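Local coordinates for protein Sodium/sialic acid symporter SiaT (Proteus mirabilis, PDB 5NV9) that couples uptake of the sialic acid N-acetylneuraminic acid to the sodium gradient across the bacterial inner membrane, at the N-acetyl-beta-neuraminic acid site and the sodium ion site. Numbering follows the deposited sequence.

Contact 1: the N-acetyl-beta-neuraminic acid site. Residues 55, 58-60, 62-63, 81-82, 135, 243, 281. With SLB (N-acetyl-beta-neuraminic acid), chain B.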
loop_
_atom_site.group_PDB
_atom_site.type_symbol
_atom_site.label_atom_id
_atom_site.label_comp_id
_atom_site.label_asym_id
_atom_site.label_seq_id
_atom_site.Cartn_x
_atom_site.Cartn_y
_atom_site.Cartn_z
ATOM N N PHE A 55 5.390 -6.380 -2.639
ATOM C CA PHE A 55 6.049 -5.106 -3.039
ATOM C C PHE A 55 5.109 -4.261 -3.905
ATOM O O PHE A 55 4.958 -3.062 -3.668
ATOM C CB PHE A 55 7.404 -5.382 -3.730
ATOM C CG PHE A 55 8.159 -4.140 -4.177
ATOM C CD1 PHE A 55 8.754 -3.317 -3.248
ATOM C CD2 PHE A 55 8.311 -3.830 -5.545
ATOM C CE1 PHE A 55 9.448 -2.193 -3.639
ATOM C CE2 PHE A 55 9.006 -2.703 -5.937
ATOM C CZ PHE A 55 9.584 -1.893 -4.985
ATOM N N THR A 58 2.108 -2.776 -1.939
ATOM C CA THR A 58 2.402 -1.623 -1.049
ATOM C C THR A 58 2.799 -0.368 -1.813
ATOM O O THR A 58 2.457 0.743 -1.410
ATOM C CB THR A 58 3.502 -1.941 -0.009
ATOM O OG1 THR A 58 4.683 -2.362 -0.701
ATOM C CG2 THR A 58 3.077 -3.041 0.941
ATOM N N LEU A 59 3.488 -0.544 -2.939
ATOM C CA LEU A 59 4.024 0.577 -3.722
ATOM C C LEU A 59 3.068 0.950 -4.825
ATOM O O LEU A 59 2.948 0.228 -5.798
ATOM C CB LEU A 59 5.359 0.222 -4.375
ATOM C CG LEU A 59 6.219 1.410 -4.809
ATOM C CD1 LEU A 59 7.686 1.004 -4.981
ATOM C CD2 LEU A 59 5.699 2.035 -6.077
ATOM N N SER A 60 2.493 2.132 -4.692
ATOM C CA SER A 60 1.408 2.602 -5.552
ATOM C C SER A 60 1.837 3.877 -6.276
ATOM O O SER A 60 3.006 4.279 -6.236
ATOM C CB SER A 60 0.166 2.808 -4.701
ATOM O OG SER A 60 0.146 4.054 -4.047
ATOM N N ILE A 62 1.234 6.687 -5.228
ATOM C CA ILE A 62 1.667 7.534 -4.130
ATOM C C ILE A 62 3.213 7.584 -4.058
ATOM O O ILE A 62 3.798 8.665 -4.068
ATOM C CB ILE A 62 1.112 7.003 -2.764
ATOM C CG1 ILE A 62 -0.392 7.193 -2.668
ATOM C CG2 ILE A 62 1.800 7.676 -1.575
ATOM C CD1 ILE A 62 -1.008 6.436 -1.533
ATOM N N THR A 63 3.861 6.427 -3.985
ATOM C CA THR A 63 5.316 6.373 -3.983
ATOM C C THR A 63 5.848 6.887 -5.326
ATOM O O THR A 63 6.812 7.691 -5.371
ATOM C CB THR A 63 5.855 4.920 -3.742
ATOM O OG1 THR A 63 5.819 4.586 -2.350
ATOM C CG2 THR A 63 7.292 4.717 -4.294
ATOM N N GLY A 81 12.556 5.098 6.033
ATOM C CA GLY A 81 11.328 4.304 6.017
ATOM C C GLY A 81 11.389 2.946 5.373
ATOM O O GLY A 81 10.830 1.986 5.900
ATOM N N GLN A 82 12.047 2.861 4.210
ATOM C CA GLN A 82 12.201 1.618 3.457
ATOM C C GLN A 82 13.017 0.566 4.182
ATOM O O GLN A 82 12.685 -0.639 4.186
ATOM C CB GLN A 82 12.892 1.902 2.092
ATOM C CG GLN A 82 12.253 3.036 1.333
ATOM C CD GLN A 82 10.885 2.659 0.792
ATOM O OE1 GLN A 82 10.588 1.488 0.576
ATOM N NE2 GLN A 82 10.105 3.647 0.456
ATOM N N ARG A 135 -8.072 4.220 0.195
ATOM C CA ARG A 135 -6.764 4.113 -0.433
ATOM C C ARG A 135 -6.901 3.964 -1.968
ATOM O O ARG A 135 -6.123 4.593 -2.719
ATOM C CB ARG A 135 -5.925 2.981 0.218
ATOM C CG ARG A 135 -4.620 2.636 -0.476
ATOM C CD ARG A 135 -3.928 1.513 0.268
ATOM N NE ARG A 135 -2.868 0.842 -0.473
ATOM C CZ ARG A 135 -1.685 1.365 -0.724
ATOM N NH1 ARG A 135 -1.389 2.592 -0.265
ATOM N NH2 ARG A 135 -0.787 0.663 -1.454
ATOM N N PHE A 243 7.592 5.879 10.646
ATOM C CA PHE A 243 7.667 4.773 9.681
ATOM C C PHE A 243 7.759 3.381 10.322
ATOM O O PHE A 243 7.187 2.407 9.760
ATOM C CB PHE A 243 8.786 4.944 8.649
ATOM C CG PHE A 243 8.411 5.851 7.510
ATOM C CD1 PHE A 243 7.226 5.690 6.847
ATOM C CD2 PHE A 243 9.206 6.913 7.161
ATOM C CE1 PHE A 243 6.843 6.542 5.796
ATOM C CE2 PHE A 243 8.838 7.764 6.124
ATOM C CZ PHE A 243 7.653 7.584 5.433
ATOM N N VAL A 281 12.653 -3.906 -1.929
ATOM C CA VAL A 281 12.545 -2.731 -1.137
ATOM C C VAL A 281 13.953 -2.147 -0.892
ATOM O O VAL A 281 14.124 -0.935 -0.746
ATOM C CB VAL A 281 11.778 -3.031 0.176
ATOM C CG1 VAL A 281 11.798 -1.830 1.087
ATOM C CG2 VAL A 281 10.339 -3.418 -0.131
HETATM C C1 SLB B . 2.547 3.604 -1.412
HETATM C C2 SLB B . 3.181 3.285 -0.087
HETATM C C3 SLB B . 3.213 4.537 0.758
HETATM C C4 SLB B . 4.038 4.359 2.053
HETATM C C5 SLB B . 5.443 3.972 1.591
HETATM C C6 SLB B . 5.379 2.690 0.734
HETATM C C7 SLB B . 6.733 2.212 0.191
HETATM C C8 SLB B . 6.589 0.972 -0.651
HETATM C C9 SLB B . 7.950 0.402 -1.051
HETATM C C10 SLB B . 7.456 4.465 2.931
HETATM C C11 SLB B . 8.384 3.860 3.952
HETATM N N5 SLB B . 6.335 3.755 2.740
HETATM O O1A SLB B . 3.313 3.926 -2.385
HETATM O O1B SLB B . 1.260 3.587 -1.490
HETATM O O2 SLB B . 2.452 2.231 0.605
HETATM O O4 SLB B . 4.097 5.608 2.823
HETATM O O6 SLB B . 4.535 2.897 -0.396
HETATM O O7 SLB B . 7.325 3.207 -0.650
HETATM O O8 SLB B . 5.845 -0.013 0.056
HETATM O O9 SLB B . 8.704 -0.070 0.093
HETATM O O10 SLB B . 7.736 5.492 2.289
HETATM O O HOH W 1 10.187 6.379 1.816
#

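Contact 2: the sodium ion site. Residues 56-57, 59-60, 189, 338-340, 342-343. With NA (sodium ion), chain C.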
loop_
_atom_site.group_PDB
_atom_site.type_symbol
_atom_site.label_atom_id
_atom_site.label_comp_id
_atom_site.label_asym_id
_atom_site.label_seq_id
_atom_site.Cartn_x
_atom_site.Cartn_y
_atom_site.Cartn_z
ATOM N N ALA A 56 4.444 -4.891 -4.884
ATOM C CA ALA A 56 3.576 -4.162 -5.840
ATOM C C ALA A 56 2.255 -3.714 -5.189
ATOM O O ALA A 56 1.737 -2.673 -5.533
ATOM C CB ALA A 56 3.293 -4.982 -7.085
ATOM N N THR A 57 1.760 -4.480 -4.246
ATOM C CA THR A 57 0.594 -4.125 -3.388
ATOM C C THR A 57 0.939 -2.852 -2.592
ATOM O O THR A 57 0.176 -1.936 -2.601
ATOM C CB THR A 57 0.192 -5.316 -2.455
ATOM O OG1 THR A 57 -0.306 -6.420 -3.228
ATOM C CG2 THR A 57 -0.899 -4.950 -1.349
ATOM N N LEU A 59 3.488 -0.544 -2.939
ATOM C CA LEU A 59 4.024 0.577 -3.722
ATOM C C LEU A 59 3.068 0.950 -4.825
ATOM O O LEU A 59 2.948 0.228 -5.798
ATOM C CB LEU A 59 5.359 0.222 -4.375
ATOM C CG LEU A 59 6.219 1.410 -4.809
ATOM C CD1 LEU A 59 7.686 1.004 -4.981
ATOM C CD2 LEU A 59 5.699 2.035 -6.077
ATOM N N SER A 60 2.493 2.132 -4.692
ATOM C CA SER A 60 1.408 2.602 -5.552
ATOM C C SER A 60 1.837 3.877 -6.276
ATOM O O SER A 60 3.006 4.279 -6.236
ATOM C CB SER A 60 0.166 2.808 -4.701
ATOM O OG SER A 60 0.146 4.054 -4.047
ATOM N N LEU A 189 7.044 -1.528 -13.030
ATOM C CA LEU A 189 7.309 -0.281 -12.366
ATOM C C LEU A 189 8.760 -0.205 -11.904
ATOM O O LEU A 189 9.339 0.869 -11.924
ATOM C CB LEU A 189 6.309 -0.014 -11.224
ATOM C CG LEU A 189 6.434 -0.869 -9.975
ATOM C CD1 LEU A 189 7.569 -0.300 -9.071
ATOM C CD2 LEU A 189 5.159 -0.978 -9.208
ATOM N N ALA A 338 0.747 0.512 -13.853
ATOM C CA ALA A 338 1.019 -0.738 -13.150
ATOM C C ALA A 338 1.208 -0.513 -11.620
ATOM O O ALA A 338 0.805 -1.373 -10.816
ATOM C CB ALA A 338 2.212 -1.455 -13.723
ATOM N N ALA A 339 1.838 0.614 -11.217
ATOM C CA ALA A 339 1.951 0.981 -9.773
ATOM C C ALA A 339 0.576 1.179 -9.111
ATOM O O ALA A 339 0.316 0.701 -8.000
ATOM C CB ALA A 339 2.846 2.184 -9.563
ATOM N N ALA A 340 -0.307 1.881 -9.801
ATOM C CA ALA A 340 -1.663 2.134 -9.326
ATOM C C ALA A 340 -2.506 0.839 -9.232
ATOM O O ALA A 340 -3.053 0.505 -8.159
ATOM C CB ALA A 340 -2.290 3.110 -10.247
ATOM N N SER A 342 -1.716 -2.531 -9.411
ATOM C CA SER A 342 -1.324 -3.557 -8.558
ATOM C C SER A 342 -1.780 -3.275 -7.093
ATOM O O SER A 342 -1.956 -4.173 -6.332
ATOM C CB SER A 342 0.205 -3.720 -8.601
ATOM O OG SER A 342 0.850 -2.470 -8.407
ATOM N N SER A 343 -1.911 -2.022 -6.717
ATOM C CA SER A 343 -2.366 -1.657 -5.345
ATOM C C SER A 343 -3.889 -1.697 -5.250
ATOM O O SER A 343 -4.451 -2.239 -4.276
ATOM C CB SER A 343 -1.808 -0.255 -4.991
ATOM O OG SER A 343 -0.378 -0.345 -4.819
HETATM NA NA NA C . 1.082 -0.928 -6.603
#

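Contact 1: the N-acetyl-beta-neuraminic acid site
The sialic acid sits in the central substrate pocket of a LeuT-fold transporter, at the break between helices 47-58 and 61-73, in the outward-open state. At the carboxylate end, SLB O1A receives a nearly straight bond from the backbone Ser60 N (3.0 Å, 174° at H) and another from Thr63 OG1 (2.6 Å). The other carboxylate oxygen, SLB O1B, is gripped by Ser60 OG and, in a salt bridge, by Arg135 NH1 at 3.1 Å. Arg135 reaches in with its chain extended from CG to NE and meets SLB O1B edge-on in the guanidinium plane, while NH2 bonds Thr58 O from above the carbonyl plane. Thr58 O also accepts the anomeric hydroxyl SLB O2. Thr63 OG1, anti to its carbonyl carbon (chi1 -80°), touches SLB O1A, the ring oxygen SLB O6 and the glycerol hydroxyl SLB O7; its one hydrogen cannot serve all three, so SLB O7 may be the donor to it. Thr58 OG1 pairs with SLB O8 and donates to Phe55 O. Bent at chi2 (-71°), Gln82 meets the glycerol tail with both ends of its amide: Gln82 NE2 points in plane at SLB O7 (3.0 Å), and Gln82 OE1 takes the SLB O9 hydroxyl on a lone pair (2.5 Å). A water joins NE2 to the acetamido oxygen SLB O10. The methyl SLB C11 lies over one face of the Phe243 ring, toward its rim, 3.6 Å from Phe243 CE1.

Contact 2: the sodium ion site
This is the Na2 site, conserved in the sodium:solute symporter family, where the C-terminal end of helix 47-58 and the break after it face helix 328-361. Its five modelled oxygens form a near trigonal bipyramid. Carbonyl oxygens occupy the two poles: Ala56 O at 2.1 Å from NA and Ala339 O at 2.3 Å from NA stand almost opposite, about 171° apart through the ion. Around the equator lie Leu59 O and the hydroxyls of Ser342 and Ser343. The tight sector is between Leu59 O and Ser343 OG, which subtend about 96° at NA; the other two equatorial gaps are each near 131°. Of these, the gap between the two hydroxyls is also closely packed, being backed by the peptide that joins Ser342 and Ser343.

Both hydroxyls are fixed by a second shell. Ser342 OG takes the crowded position between its own backbone N and carbonyl carbon, which turns it back along the helix to donate to Ala338 O, in the carbonyl plane, at 2.6 Å. Ser343 OG instead lies anti to its carbonyl carbon, beside the backbone N, and crosses to the other helix, giving its hydrogen to Thr57 O at 2.8 Å from above that carbonyl plane. With each hydrogen directed away, the hydroxyl oxygens can present lone pairs to the cation. Ser342 is also a ligand residue of the second sodium site, Na3.

The loose side is the remaining gap, between Leu59 O and Ser342 OG. Toward it comes a methyl of Leu189 from helix 155-203, which offers no ligand atom. A weakly held water could go unseen in the model, so five is a minimum coordination number. The nearest atom of Leu189, CD2, stays 4.8 Å from NA.

The C-alpha centres of contact 1 and contact 2 lie about 9 Å apart, and the two share Leu59 and Ser60 at the break following helix 47-58. One peptide group serves both: its carbonyl oxygen turns to the ion in contact 2, while its N-H turns to the substrate carboxylate in contact 1. The ion does not touch the sugar directly, since none of its modelled ligand oxygens belongs to SLB. Sodium binding could therefore shape the substrate site by fixing this unwound segment against helix 328-361, a plausible structural basis for coupled transport, although one static state does not demonstrate it.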